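Local atomic coordinates of possible thiamine biosynthesis enzyme (PDB entry 2X7Q), a protein that is of unknown function but has the two-lobed fold of periplasmic binding proteins and probably binds a small solute, perhaps one linked to thiamine biosynthesis. Residues A[28-32]-A[239-244]; A[78-84]-A[302-306]; A[132-136]-A[285-291]; A[155-159]-A[173-177]; A[227-233]-A[264-270]. The protein carries 1 engineered substitution. Where two conformers were deposited one is given. Residue numbers count along the deposited sequence, not the author numbering.

Interaction 1. Residues A[28-32]-A[239-244]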
# COMPACT_ATOMS: atom_id res chain seq x y z
N THR A 28 6.09 0.11 -10.63
CA THR A 28 6.61 0.38 -11.97
C THR A 28 7.58 1.57 -12.03
O THR A 28 8.69 1.43 -12.54
CB THR A 28 5.47 0.57 -12.99
OG1 THR A 28 4.79 -0.68 -13.20
CG2 THR A 28 6.02 1.05 -14.32
N PRO A 29 7.17 2.73 -11.50
CA PRO A 29 8.04 3.91 -11.53
C PRO A 29 9.40 3.65 -10.88
O PRO A 29 10.41 4.17 -11.35
CB PRO A 29 7.26 4.94 -10.72
CG PRO A 29 5.84 4.54 -10.87
CD PRO A 29 5.85 3.04 -10.90
N LEU A 30 9.41 2.85 -9.82
CA LEU A 30 10.66 2.51 -9.15
C LEU A 30 11.61 1.78 -10.09
O LEU A 30 12.81 2.03 -10.10
CB LEU A 30 10.39 1.64 -7.92
CG LEU A 30 9.55 2.26 -6.80
CD1 LEU A 30 9.33 1.26 -5.67
CD2 LEU A 30 10.22 3.52 -6.27
N PHE A 31 11.05 0.88 -10.90
CA PHE A 31 11.85 0.10 -11.84
C PHE A 31 12.50 0.98 -12.91
O PHE A 31 13.71 0.88 -13.14
CB PHE A 31 10.99 -0.98 -12.50
CG PHE A 31 11.60 -1.56 -13.75
CD1 PHE A 31 12.63 -2.48 -13.67
CD2 PHE A 31 11.14 -1.18 -15.00
CE1 PHE A 31 13.19 -3.01 -14.81
CE2 PHE A 31 11.70 -1.71 -16.15
CZ PHE A 31 12.73 -2.63 -16.05
N PHE A 32 11.70 1.82 -13.56
CA PHE A 32 12.20 2.67 -14.63
C PHE A 32 13.26 3.66 -14.14
O PHE A 32 14.16 4.03 -14.88
CB PHE A 32 11.04 3.42 -15.31
CG PHE A 32 10.22 2.56 -16.23
CD1 PHE A 32 8.92 2.19 -15.89
CD2 PHE A 32 10.74 2.12 -17.43
CE1 PHE A 32 8.17 1.40 -16.74
CE2 PHE A 32 9.99 1.33 -18.29
CZ PHE A 32 8.70 0.97 -17.94
N GLU A 239 5.69 1.28 -22.52
CA GLU A 239 6.73 0.41 -21.97
C GLU A 239 6.29 -0.14 -20.62
O GLU A 239 6.61 -1.28 -20.27
CB GLU A 239 8.04 1.19 -21.82
CG GLU A 239 8.55 1.79 -23.11
CD GLU A 239 9.82 2.59 -22.92
OE1 GLU A 239 10.38 2.57 -21.81
OE2 GLU A 239 10.26 3.24 -23.90
N ALA A 240 5.57 0.68 -19.87
CA ALA A 240 5.06 0.29 -18.56
C ALA A 240 4.14 -0.92 -18.69
O ALA A 240 4.24 -1.87 -17.92
CB ALA A 240 4.33 1.45 -17.91
N ILE A 241 3.25 -0.88 -19.67
CA ILE A 241 2.32 -1.97 -19.91
C ILE A 241 3.07 -3.26 -20.24
O ILE A 241 2.71 -4.34 -19.77
CB ILE A 241 1.33 -1.65 -21.04
CG1 ILE A 241 0.45 -0.45 -20.66
CG2 ILE A 241 0.47 -2.86 -21.36
CD1 ILE A 241 -0.56 -0.08 -21.72
N GLU A 242 4.11 -3.15 -21.07
CA GLU A 242 4.91 -4.30 -21.45
C GLU A 242 5.66 -4.87 -20.25
O GLU A 242 5.68 -6.08 -20.04
CB GLU A 242 5.91 -3.92 -22.55
CG GLU A 242 6.74 -5.09 -23.06
CD GLU A 242 7.78 -4.67 -24.10
OE1 GLU A 242 8.20 -3.50 -24.07
OE2 GLU A 242 8.17 -5.52 -24.93
N TYR A 243 6.28 -3.99 -19.47
CA TYR A 243 7.04 -4.40 -18.29
C TYR A 243 6.16 -5.14 -17.28
O TYR A 243 6.52 -6.21 -16.80
CB TYR A 243 7.68 -3.19 -17.62
CG TYR A 243 8.18 -3.46 -16.21
CD1 TYR A 243 9.36 -4.15 -15.99
CD2 TYR A 243 7.46 -3.02 -15.10
CE1 TYR A 243 9.82 -4.40 -14.71
CE2 TYR A 243 7.91 -3.27 -13.81
CZ TYR A 243 9.09 -3.96 -13.62
OH TYR A 243 9.54 -4.20 -12.35
N ILE A 244 5.01 -4.55 -16.97
CA ILE A 244 4.11 -5.12 -15.97
C ILE A 244 3.58 -6.49 -16.39
O ILE A 244 3.55 -7.42 -15.59
CB ILE A 244 2.90 -4.19 -15.71
CG1 ILE A 244 3.37 -2.85 -15.16
CG2 ILE A 244 1.92 -4.85 -14.75
CD1 ILE A 244 2.26 -1.86 -14.93
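Two aromatic rings lie almost flat on each other between helices that run nearly at right angles: the rings of Phe31 and Tyr243 form an offset stack with centroids 3.9 Å apart and planes at 11°, and Phe31 CE2 reaches to 3.4 Å from Tyr243 CD1. Both side chains leave their helices toward the partner with chi1 near t, so the stack bridges segment axes that stay 10.9 Å apart and cross at 102°. Phe32 completes an aromatic cluster. Its ring meets that of Tyr243 obliquely, and its tip rests on the backbone of the second helix, Phe32 CZ lying 3.7 Å from Ala240 N, with Phe32 CE1 4.0 Å from Ala240 CB. The small Ala240 side chain also lets Thr28 come close, CG2 of Thr28 to CB of Ala240 being 4.0 Å. On the same side Thr28 OG1 touches Ile244 CG1 at 3.3 Å and lies at the edge of the Tyr243 ring. No hydrogen bond spans the pair: Thr28 OG1 is engaged by the carbonyl of His25, and Glu239 OE1 by the hydroxyl of Tyr232. Helix 216-235 flanks both segments, with Tyr233 against Thr28 and Ala240. The contact sets helix 237-247, from the later part of the chain, across helix 28-35 of the N-terminal lobe, an apolar helix-helix crossing within the periplasmic binding protein fold.

Interaction 2. Residues A[78-84]-A[302-306]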
# COMPACT_ATOMS: atom_id res chain seq x y z
N ILE A 78 -0.08 4.84 8.80
CA ILE A 78 -0.85 5.77 9.63
C ILE A 78 -1.37 5.09 10.89
O ILE A 78 -1.26 5.64 11.99
CB ILE A 78 -2.04 6.36 8.85
CG1 ILE A 78 -1.55 7.14 7.63
CG2 ILE A 78 -2.87 7.26 9.76
CD1 ILE A 78 -0.64 8.30 7.96
N ALA A 79 -1.94 3.90 10.73
CA ALA A 79 -2.47 3.16 11.87
C ALA A 79 -1.36 2.76 12.84
O ALA A 79 -1.50 2.89 14.05
CB ALA A 79 -3.23 1.93 11.40
N ASP A 80 -0.24 2.27 12.29
CA ASP A 80 0.89 1.85 13.10
C ASP A 80 1.41 3.00 13.95
O ASP A 80 1.75 2.82 15.12
CB ASP A 80 2.01 1.30 12.21
CG ASP A 80 2.98 0.41 12.97
OD1 ASP A 80 2.53 -0.58 13.59
OD2 ASP A 80 4.19 0.71 12.96
N ILE A 81 1.46 4.20 13.37
CA ILE A 81 1.90 5.39 14.08
C ILE A 81 0.87 5.80 15.14
O ILE A 81 1.22 6.14 16.27
CB ILE A 81 2.14 6.57 13.12
CG1 ILE A 81 3.28 6.24 12.15
CG2 ILE A 81 2.46 7.84 13.90
CD1 ILE A 81 3.57 7.34 11.15
N ALA A 82 -0.40 5.77 14.75
CA ALA A 82 -1.49 6.12 15.65
C ALA A 82 -1.58 5.16 16.83
O ALA A 82 -2.14 5.49 17.87
CB ALA A 82 -2.81 6.15 14.89
N LYS A 83 -1.01 3.97 16.65
CA LYS A 83 -1.04 2.94 17.68
C LYS A 83 0.16 3.05 18.62
O LYS A 83 0.26 2.30 19.60
CB LYS A 83 -1.13 1.54 17.06
CG LYS A 83 -2.49 1.20 16.46
CD LYS A 83 -2.44 -0.09 15.66
CE LYS A 83 -3.82 -0.49 15.13
NZ LYS A 83 -4.78 -0.80 16.22
N GLY A 84 1.07 3.98 18.33
CA GLY A 84 2.17 4.26 19.23
C GLY A 84 3.56 3.92 18.72
O GLY A 84 4.49 3.76 19.51
N ARG A 302 0.26 12.17 17.79
CA ARG A 302 1.22 11.17 17.33
C ARG A 302 1.53 11.34 15.84
O ARG A 302 2.66 11.13 15.41
CB ARG A 302 0.71 9.76 17.61
CG ARG A 302 0.69 9.41 19.09
CD ARG A 302 0.09 8.04 19.33
NE ARG A 302 0.17 7.65 20.74
CZ ARG A 302 -0.35 6.53 21.23
NH1 ARG A 302 -0.99 5.69 20.43
NH2 ARG A 302 -0.23 6.25 22.52
N LEU A 303 0.52 11.73 15.07
CA LEU A 303 0.68 11.93 13.63
C LEU A 303 1.36 13.26 13.32
O LEU A 303 2.12 13.38 12.37
CB LEU A 303 -0.67 11.85 12.93
CG LEU A 303 -1.37 10.49 12.97
CD1 LEU A 303 -2.72 10.56 12.27
CD2 LEU A 303 -0.50 9.42 12.34
N ASN A 304 1.07 14.28 14.14
CA ASN A 304 1.67 15.60 13.97
C ASN A 304 3.19 15.59 14.16
O ASN A 304 3.87 16.52 13.74
CB ASN A 304 1.02 16.61 14.92
CG ASN A 304 -0.25 17.21 14.36
OD1 ASN A 304 -0.38 17.40 13.15
ND2 ASN A 304 -1.20 17.51 15.24
N SER A 305 3.70 14.54 14.79
CA SER A 305 5.13 14.45 15.08
C SER A 305 5.86 13.54 14.09
O SER A 305 7.07 13.66 13.91
CB SER A 305 5.36 13.95 16.51
OG SER A 305 4.80 14.84 17.46
N ASN A 306 5.13 12.62 13.46
CA ASN A 306 5.74 11.63 12.59
C ASN A 306 5.27 11.69 11.13
O ASN A 306 5.66 10.87 10.31
CB ASN A 306 5.53 10.22 13.14
CG ASN A 306 6.30 9.97 14.42
OD1 ASN A 306 7.00 8.96 14.55
ND2 ASN A 306 6.19 10.88 15.38
O HOH W 1 -2.23 3.38 21.81
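In the periplasmic binding protein fold seen here, helix 296-306 crosses the end of helix 74-82 on the N-terminal lobe, with segment axes 9.6 Å apart at 115°. Ile81, Arg302 and Leu303 bury the most surface. Ile81 points at the partner: its CG2 packs 3.7 Å from Leu303 CD2 and 3.6 Å from Arg302 O, and it also meets Asn306 CB at 4.0 Å. Leu303 reaches on toward Ile78, whose CG2 is 4.1 Å from Leu303 CD2, while Val279 of helix 275-289 touches Leu303 as well. Arg302 is extended, with chi2 to chi4 all near 180°, which carries its guanidinium past this apolar patch to the C-terminus of helix 74-82. There the helix stops in a Schellman motif at Gly84, which has a phi of 114° and packs its CA over one face of the guanidinium. The group meets the carbonyl of Ala82 at its edge: Arg302 NH1 donates to Ala82 O at 2.8 Å, and also to water 1 at 3.0 Å.

Interaction 3. Residues A[132-136]-A[285-291]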
# COMPACT_ATOMS: atom_id res chain seq x y z
N VAL A 132 -8.02 -4.39 7.59
CA VAL A 132 -8.49 -3.05 7.91
C VAL A 132 -9.70 -2.65 7.05
O VAL A 132 -10.68 -2.13 7.56
CB VAL A 132 -7.38 -2.00 7.72
CG1 VAL A 132 -7.96 -0.60 7.67
CG2 VAL A 132 -6.34 -2.13 8.83
N MSE A 133 -9.61 -2.91 5.75
CA MSE A 133 -10.66 -2.53 4.82
C MSE A 133 -11.97 -3.26 5.06
O MSE A 133 -13.03 -2.80 4.63
CB MSE A 133 -10.20 -2.74 3.37
CG MSE A 133 -9.14 -1.77 2.90
SE MSE A 133 -9.72 0.08 3.06
CE MSE A 133 -11.32 -0.01 1.95
N SER A 134 -11.91 -4.40 5.75
CA SER A 134 -13.12 -5.15 6.06
C SER A 134 -13.99 -4.35 7.02
O SER A 134 -15.22 -4.40 6.96
CB SER A 134 -12.79 -6.52 6.64
OG SER A 134 -12.33 -6.42 7.98
N PHE A 135 -13.34 -3.61 7.92
CA PHE A 135 -14.04 -2.74 8.85
C PHE A 135 -14.66 -1.55 8.13
O PHE A 135 -15.82 -1.20 8.36
CB PHE A 135 -13.09 -2.25 9.95
CG PHE A 135 -12.69 -3.31 10.93
CD1 PHE A 135 -11.70 -4.23 10.62
CD2 PHE A 135 -13.30 -3.39 12.17
CE1 PHE A 135 -11.33 -5.21 11.53
CE2 PHE A 135 -12.93 -4.36 13.09
CZ PHE A 135 -11.95 -5.27 12.76
N VAL A 136 -13.88 -0.92 7.25
CA VAL A 136 -14.35 0.21 6.47
C VAL A 136 -15.57 -0.18 5.63
O VAL A 136 -16.55 0.55 5.57
CB VAL A 136 -13.24 0.77 5.55
CG1 VAL A 136 -13.78 1.86 4.65
CG2 VAL A 136 -12.07 1.27 6.39
N THR A 285 -11.70 7.98 9.10
CA THR A 285 -12.35 6.80 8.56
C THR A 285 -12.11 5.58 9.45
O THR A 285 -13.05 4.85 9.79
CB THR A 285 -11.88 6.48 7.13
OG1 THR A 285 -12.23 7.56 6.26
CG2 THR A 285 -12.52 5.20 6.62
N LEU A 286 -10.86 5.37 9.82
CA LEU A 286 -10.49 4.24 10.67
C LEU A 286 -11.12 4.34 12.06
O LEU A 286 -11.67 3.37 12.58
CB LEU A 286 -8.97 4.12 10.80
CG LEU A 286 -8.21 3.86 9.50
CD1 LEU A 286 -6.71 3.74 9.76
CD2 LEU A 286 -8.73 2.62 8.80
N LYS A 287 -11.05 5.53 12.64
CA LYS A 287 -11.64 5.79 13.95
C LYS A 287 -13.14 5.50 13.92
O LYS A 287 -13.68 4.87 14.83
CB LYS A 287 -11.39 7.23 14.38
CG LYS A 287 -12.03 7.62 15.70
CD LYS A 287 -11.42 6.87 16.86
CE LYS A 287 -12.03 7.30 18.19
NZ LYS A 287 -11.43 6.56 19.34
N LEU A 288 -13.80 5.98 12.87
CA LEU A 288 -15.24 5.82 12.72
C LEU A 288 -15.61 4.37 12.40
O LEU A 288 -16.72 3.92 12.69
CB LEU A 288 -15.77 6.75 11.63
CG LEU A 288 -17.28 6.96 11.55
CD1 LEU A 288 -17.79 7.60 12.84
CD2 LEU A 288 -17.63 7.82 10.35
N ALA A 289 -14.66 3.64 11.81
CA ALA A 289 -14.90 2.26 11.42
C ALA A 289 -14.61 1.28 12.56
O ALA A 289 -14.96 0.11 12.48
CB ALA A 289 -14.07 1.91 10.19
N GLY A 290 -13.95 1.77 13.60
CA GLY A 290 -13.66 0.95 14.77
C GLY A 290 -12.27 0.34 14.76
O GLY A 290 -11.89 -0.36 15.71
N VAL A 291 -11.51 0.60 13.71
CA VAL A 291 -10.15 0.08 13.60
C VAL A 291 -9.25 0.69 14.67
O VAL A 291 -8.46 -0.01 15.30
CB VAL A 291 -9.54 0.35 12.21
CG1 VAL A 291 -8.10 -0.13 12.16
CG2 VAL A 291 -10.37 -0.33 11.13
O HOH W 2 -16.73 -1.41 10.94
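Phe135 lays its CB against the side chain of Val291, 3.5 Å from Val291 CG2, while its ring turns an edge to the end of the neighbouring helix, with Phe135 CD2 3.9 Å from Ala289 O. Beside it, Val132 and Val136, one turn apart, form a shallow apolar strip. Val132 CG1 meets Leu286 CD2 at 3.5 Å; Val136 CG2 touches Thr285 CG2 at 4.0 Å and Ala289 CB at 4.3 Å. The methyl of Ala289 is short enough to let the backbones close up, the CA atoms of Val136 and Ala289 being 5.4 Å apart, and the segment axes pass at 9.4 Å and 71°. Helix 275-289 ends in a Schellman motif at Gly290, whose phi of 97° turns the chain so that Val291 packs against Phe135 CB; Val291 N donates a hydrogen bond to Leu286 O at 3.0 Å. No direct hydrogen bond crosses the contact, but water 2 donates to Phe135 O at 2.7 Å and to Ala289 O at 2.8 Å, filling the wedge between two helical carbonyls. Trp200, in the loop between strands 190-197 and 203-208, touches Thr285 and Leu286. Since helix 129-141 belongs to the lobe built around strands 100-106 and 120-123, and helix 275-289 packs on the other lobe through Ile78, this is an interlobe contact beside one of the strand-to-strand crossovers that join the two lobes of a periplasmic binding protein.

Interaction 4. Residues A[155-159]-A[173-177]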
# COMPACT_ATOMS: atom_id res chain seq x y z
N PHE A 155 -2.20 -14.97 -0.99
CA PHE A 155 -3.32 -14.74 -1.91
C PHE A 155 -3.99 -16.03 -2.37
O PHE A 155 -5.22 -16.09 -2.47
CB PHE A 155 -2.84 -13.93 -3.12
CG PHE A 155 -3.94 -13.55 -4.07
CD1 PHE A 155 -3.71 -13.53 -5.44
CD2 PHE A 155 -5.20 -13.22 -3.60
CE1 PHE A 155 -4.72 -13.18 -6.32
CE2 PHE A 155 -6.21 -12.87 -4.48
CZ PHE A 155 -5.97 -12.85 -5.84
N LYS A 156 -3.19 -17.06 -2.64
CA LYS A 156 -3.74 -18.33 -3.10
C LYS A 156 -4.60 -18.99 -2.02
O LYS A 156 -5.71 -19.45 -2.29
CB LYS A 156 -2.62 -19.29 -3.52
CG LYS A 156 -3.14 -20.63 -4.04
CD LYS A 156 -2.00 -21.58 -4.40
CE LYS A 156 -2.54 -22.91 -4.90
N ASN A 157 -4.08 -19.04 -0.80
CA ASN A 157 -4.82 -19.59 0.33
C ASN A 157 -6.16 -18.89 0.51
O ASN A 157 -7.15 -19.52 0.89
CB ASN A 157 -3.99 -19.50 1.62
CG ASN A 157 -2.88 -20.52 1.67
OD1 ASN A 157 -2.79 -21.40 0.83
ND2 ASN A 157 -2.02 -20.41 2.68
N LEU A 158 -6.19 -17.59 0.24
CA LEU A 158 -7.42 -16.81 0.32
C LEU A 158 -8.44 -17.29 -0.70
O LEU A 158 -9.63 -17.39 -0.41
CB LEU A 158 -7.13 -15.32 0.13
CG LEU A 158 -6.41 -14.62 1.28
CD1 LEU A 158 -5.94 -13.24 0.86
CD2 LEU A 158 -7.31 -14.52 2.51
N ARG A 159 -7.97 -17.59 -1.91
CA ARG A 159 -8.84 -18.08 -2.97
C ARG A 159 -9.34 -19.49 -2.67
O ARG A 159 -10.50 -19.80 -2.88
CB ARG A 159 -8.12 -18.05 -4.32
CG ARG A 159 -7.65 -16.67 -4.75
CD ARG A 159 -7.29 -16.65 -6.23
NE ARG A 159 -6.32 -17.69 -6.57
CZ ARG A 159 -5.00 -17.51 -6.55
NH1 ARG A 159 -4.49 -16.34 -6.20
NH2 ARG A 159 -4.19 -18.51 -6.87
N ALA A 173 -15.60 -14.60 2.39
CA ALA A 173 -15.05 -13.64 1.44
C ALA A 173 -13.73 -13.05 1.92
O ALA A 173 -13.40 -13.11 3.11
CB ALA A 173 -16.05 -12.54 1.15
N PHE A 174 -12.97 -12.48 0.99
CA PHE A 174 -11.74 -11.78 1.31
C PHE A 174 -11.62 -10.55 0.41
O PHE A 174 -12.32 -10.44 -0.59
CB PHE A 174 -10.53 -12.70 1.12
CG PHE A 174 -10.25 -13.05 -0.32
CD1 PHE A 174 -10.87 -14.13 -0.92
CD2 PHE A 174 -9.35 -12.30 -1.06
CE1 PHE A 174 -10.62 -14.45 -2.24
CE2 PHE A 174 -9.09 -12.62 -2.38
CZ PHE A 174 -9.72 -13.70 -2.97
N MSE A 175 -10.74 -9.62 0.78
CA MSE A 175 -10.57 -8.40 0.00
C MSE A 175 -9.14 -8.29 -0.54
O MSE A 175 -8.17 -8.50 0.19
CB MSE A 175 -10.92 -7.18 0.85
CG MSE A 175 -12.33 -7.20 1.41
SE MSE A 175 -12.75 -5.65 2.50
CE MSE A 175 -12.40 -4.26 1.19
N TRP A 176 -9.03 -7.95 -1.82
CA TRP A 176 -7.73 -7.85 -2.47
C TRP A 176 -7.79 -6.83 -3.60
O TRP A 176 -8.87 -6.55 -4.13
CB TRP A 176 -7.32 -9.22 -3.02
CG TRP A 176 -5.84 -9.46 -3.00
CD1 TRP A 176 -5.00 -9.45 -4.08
CD2 TRP A 176 -5.03 -9.74 -1.85
NE1 TRP A 176 -3.71 -9.72 -3.67
CE2 TRP A 176 -3.70 -9.89 -2.31
CE3 TRP A 176 -5.29 -9.88 -0.49
CZ2 TRP A 176 -2.65 -10.17 -1.45
CZ3 TRP A 176 -4.24 -10.16 0.37
CH2 TRP A 176 -2.93 -10.30 -0.12
N GLU A 177 -6.64 -6.27 -3.96
CA GLU A 177 -6.58 -5.27 -5.01
C GLU A 177 -7.27 -5.80 -6.27
O GLU A 177 -7.05 -6.94 -6.68
CB GLU A 177 -5.13 -4.87 -5.30
CG GLU A 177 -4.99 -3.63 -6.16
CD GLU A 177 -5.22 -3.91 -7.64
OE1 GLU A 177 -4.55 -4.81 -8.18
OE2 GLU A 177 -6.08 -3.23 -8.24
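Phe155, in the first turn of helix 155-162, swings its ring over the strand and stacks on Trp176: its ring and the five-membered ring of the indole form an offset stack, centroids 4.1 Å apart and planes at 8°, with Phe155 CE2 3.6 Å from Trp176 CD1. The same carbon touches Phe174 CE2 at 3.6 Å, in the plane of the Phe155 ring, so this one side chain spans two strand residues. Both strand aromatics point toward the helix, because Phe174 and Trp176 alternate with Met175, a selenomethionine that faces the opposite way, toward helix 129-141. One turn on, Leu158 points straight at the strand. Its CB sits over the face of the Phe174 ring, 3.9 Å from the centroid in a CH-pi contact, and its CD1 meets Trp176 CZ3 at 3.6 Å. The antiparallel run of helix against strand, at 147° and 9.3 Å between segment axes, is that of a beta-alpha-beta crossover: the chain leaves strand 148-151, passes through helix 155-162 and returns as strand 173-177 in the sheet of the second lobe, with strand 120-123 lying between the two. Arg159 closes the row. Its CB points away from the strand, but Arg159 CG still touches Phe174 CZ at 4.0 Å, while its guanidinium makes a salt bridge to Glu189 and a cation-pi contact with Tyr184.

Interaction 5. Residues A[227-233]-A[264-270]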
# COMPACT_ATOMS: atom_id res chain seq x y z
N ASN A 227 10.80 10.80 -8.36
CA ASN A 227 10.04 11.82 -9.08
C ASN A 227 10.29 11.73 -10.58
O ASN A 227 9.38 11.88 -11.38
CB ASN A 227 10.40 13.22 -8.57
CG ASN A 227 9.55 14.30 -9.20
OD1 ASN A 227 9.55 14.49 -10.42
ND2 ASN A 227 8.81 15.03 -8.37
N GLN A 228 11.55 11.50 -10.95
CA GLN A 228 11.92 11.35 -12.35
C GLN A 228 11.41 10.01 -12.89
O GLN A 228 11.01 9.91 -14.05
CB GLN A 228 13.44 11.44 -12.52
CG GLN A 228 14.00 12.85 -12.35
CD GLN A 228 15.48 12.93 -12.64
OE1 GLN A 228 16.25 12.03 -12.27
NE2 GLN A 228 15.90 14.00 -13.29
N GLY A 229 11.43 8.99 -12.04
CA GLY A 229 10.93 7.68 -12.41
C GLY A 229 9.45 7.72 -12.70
O GLY A 229 8.95 7.01 -13.57
N ILE A 230 8.74 8.56 -11.95
CA ILE A 230 7.31 8.75 -12.15
C ILE A 230 7.03 9.49 -13.46
O ILE A 230 6.12 9.12 -14.20
CB ILE A 230 6.68 9.54 -10.98
CG1 ILE A 230 6.69 8.71 -9.70
CG2 ILE A 230 5.27 9.97 -11.33
CD1 ILE A 230 6.08 9.41 -8.51
N GLN A 231 7.82 10.52 -13.74
CA GLN A 231 7.66 11.28 -14.97
C GLN A 231 7.91 10.40 -16.19
O GLN A 231 7.17 10.46 -17.17
CB GLN A 231 8.60 12.49 -14.99
CG GLN A 231 8.48 13.35 -16.24
CD GLN A 231 9.41 14.54 -16.23
OE1 GLN A 231 10.18 14.74 -15.29
NE2 GLN A 231 9.36 15.34 -17.29
N TYR A 232 8.95 9.58 -16.13
CA TYR A 232 9.26 8.66 -17.22
C TYR A 232 8.08 7.73 -17.47
O TYR A 232 7.64 7.55 -18.60
CB TYR A 232 10.52 7.85 -16.91
CG TYR A 232 10.99 6.99 -18.08
CD1 TYR A 232 10.47 5.72 -18.29
CD2 TYR A 232 11.94 7.47 -18.97
CE1 TYR A 232 10.89 4.95 -19.35
CE2 TYR A 232 12.37 6.70 -20.04
CZ TYR A 232 11.84 5.44 -20.22
OH TYR A 232 12.27 4.68 -21.28
N TYR A 233 7.57 7.13 -16.39
CA TYR A 233 6.40 6.27 -16.48
C TYR A 233 5.25 6.98 -17.18
O TYR A 233 4.65 6.44 -18.11
CB TYR A 233 5.96 5.82 -15.09
CG TYR A 233 4.56 5.24 -15.04
CD1 TYR A 233 4.34 3.89 -15.30
CD2 TYR A 233 3.47 6.04 -14.75
CE1 TYR A 233 3.06 3.36 -15.27
CE2 TYR A 233 2.19 5.52 -14.72
CZ TYR A 233 1.99 4.18 -14.98
OH TYR A 233 0.72 3.66 -14.94
N PHE A 264 0.37 8.50 -10.03
CA PHE A 264 1.51 8.64 -9.13
C PHE A 264 1.74 10.11 -8.81
O PHE A 264 1.38 10.99 -9.59
CB PHE A 264 2.76 8.03 -9.77
CG PHE A 264 2.67 6.54 -9.96
CD1 PHE A 264 2.30 6.01 -11.19
CD2 PHE A 264 2.96 5.68 -8.92
CE1 PHE A 264 2.22 4.64 -11.37
CE2 PHE A 264 2.88 4.30 -9.09
CZ PHE A 264 2.51 3.78 -10.32
N ASN A 265 2.32 10.38 -7.64
CA ASN A 265 2.59 11.75 -7.22
C ASN A 265 3.75 12.36 -7.99
O ASN A 265 4.90 12.22 -7.59
CB ASN A 265 2.86 11.80 -5.71
CG ASN A 265 3.02 13.22 -5.20
OD1 ASN A 265 2.72 14.19 -5.90
ND2 ASN A 265 3.51 13.35 -3.97
N SER A 266 3.44 13.04 -9.09
CA SER A 266 4.47 13.66 -9.91
C SER A 266 5.12 14.83 -9.18
O SER A 266 6.17 15.33 -9.60
CB SER A 266 3.88 14.15 -11.24
OG SER A 266 2.93 15.18 -11.03
N ARG A 267 4.50 15.25 -8.09
CA ARG A 267 5.00 16.38 -7.31
C ARG A 267 5.77 15.91 -6.08
O ARG A 267 6.17 16.72 -5.25
CB ARG A 267 3.85 17.29 -6.89
CG ARG A 267 2.92 17.69 -8.02
CD ARG A 267 3.67 18.37 -9.15
NE ARG A 267 4.41 19.54 -8.69
CZ ARG A 267 5.66 19.82 -9.04
NH1 ARG A 267 6.32 19.02 -9.86
NH2 ARG A 267 6.25 20.91 -8.57
N ILE A 268 5.99 14.60 -5.98
CA ILE A 268 6.67 14.03 -4.83
C ILE A 268 8.05 14.66 -4.62
O ILE A 268 8.90 14.66 -5.51
CB ILE A 268 6.80 12.49 -4.94
CG1 ILE A 268 7.37 11.90 -3.65
CG2 ILE A 268 7.64 12.09 -6.15
CD1 ILE A 268 7.49 10.38 -3.67
N GLY A 269 8.25 15.24 -3.43
CA GLY A 269 9.50 15.89 -3.10
C GLY A 269 9.51 17.37 -3.42
O GLY A 269 10.33 18.12 -2.90
N LYS A 270 8.58 17.79 -4.28
CA LYS A 270 8.49 19.19 -4.68
C LYS A 270 7.53 19.96 -3.77
O LYS A 270 7.69 21.16 -3.56
CB LYS A 270 8.04 19.31 -6.14
CG LYS A 270 8.93 18.58 -7.13
CD LYS A 270 10.39 18.95 -6.95
CE LYS A 270 11.28 18.28 -7.99
NZ LYS A 270 12.71 18.27 -7.58
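Ile230 sits at the apolar centre, its side chain pressed into the bend of the loop: Ile230 CG2 lies 3.5 Å from Phe264 CB, and Ile230 CD1 reaches Ile268 CG2 at 3.9 Å and Asn265 O at 3.2 Å. One turn further along the helix, Tyr233 extends the patch with a T-shaped pair, the edge of the Phe264 ring directed at the face of the Tyr233 ring, centroids 4.9 Å apart and planes at 80°. Pro29 of helix 28-35 touches both Ile230 and Phe264 from outside. Further out, Ser266 flanks Ile230, its CA 4.0 Å from Ile230 CG2. At the polar edge Asn227, one turn before Ile230, holds the loop by its amide: Asn227 ND2 donates to Ile268 O at 2.9 Å with a nearly straight bond (175°), and weakly to Ser266 O, also at 2.9 Å, so one nitrogen serves two carbonyls two residues apart. Asn265 to Ile268 form a type I beta turn, within which Asn265 OD1 accepts from Arg267 N at 3.0 Å, making an Asx turn that is here pinned to helix 216-235 of the periplasmic binding protein fold.

From the N terminus, the opening halves of interactions 1 and 2 lie in the first lobe and find partners much later in the chain. The chain then enters the second lobe, where 132-136 opens interaction 3 and interaction 4 closes a short local loop at 173-177, enclosed by interactions 1, 2 and 3. Back in the first lobe, 227-233 opens interaction 5 before interaction 1 closes at 239-244, so these two cross; they also touch, Tyr233 packing on Thr28. Interaction 5 closes at 264-270, interaction 3 at 285-291 and interaction 2, enclosing 3, 4 and 5, at 302-306. Interaction 1 crosses 2 and 3. Interaction 3 alone spans the lobes, touching 2 and 4.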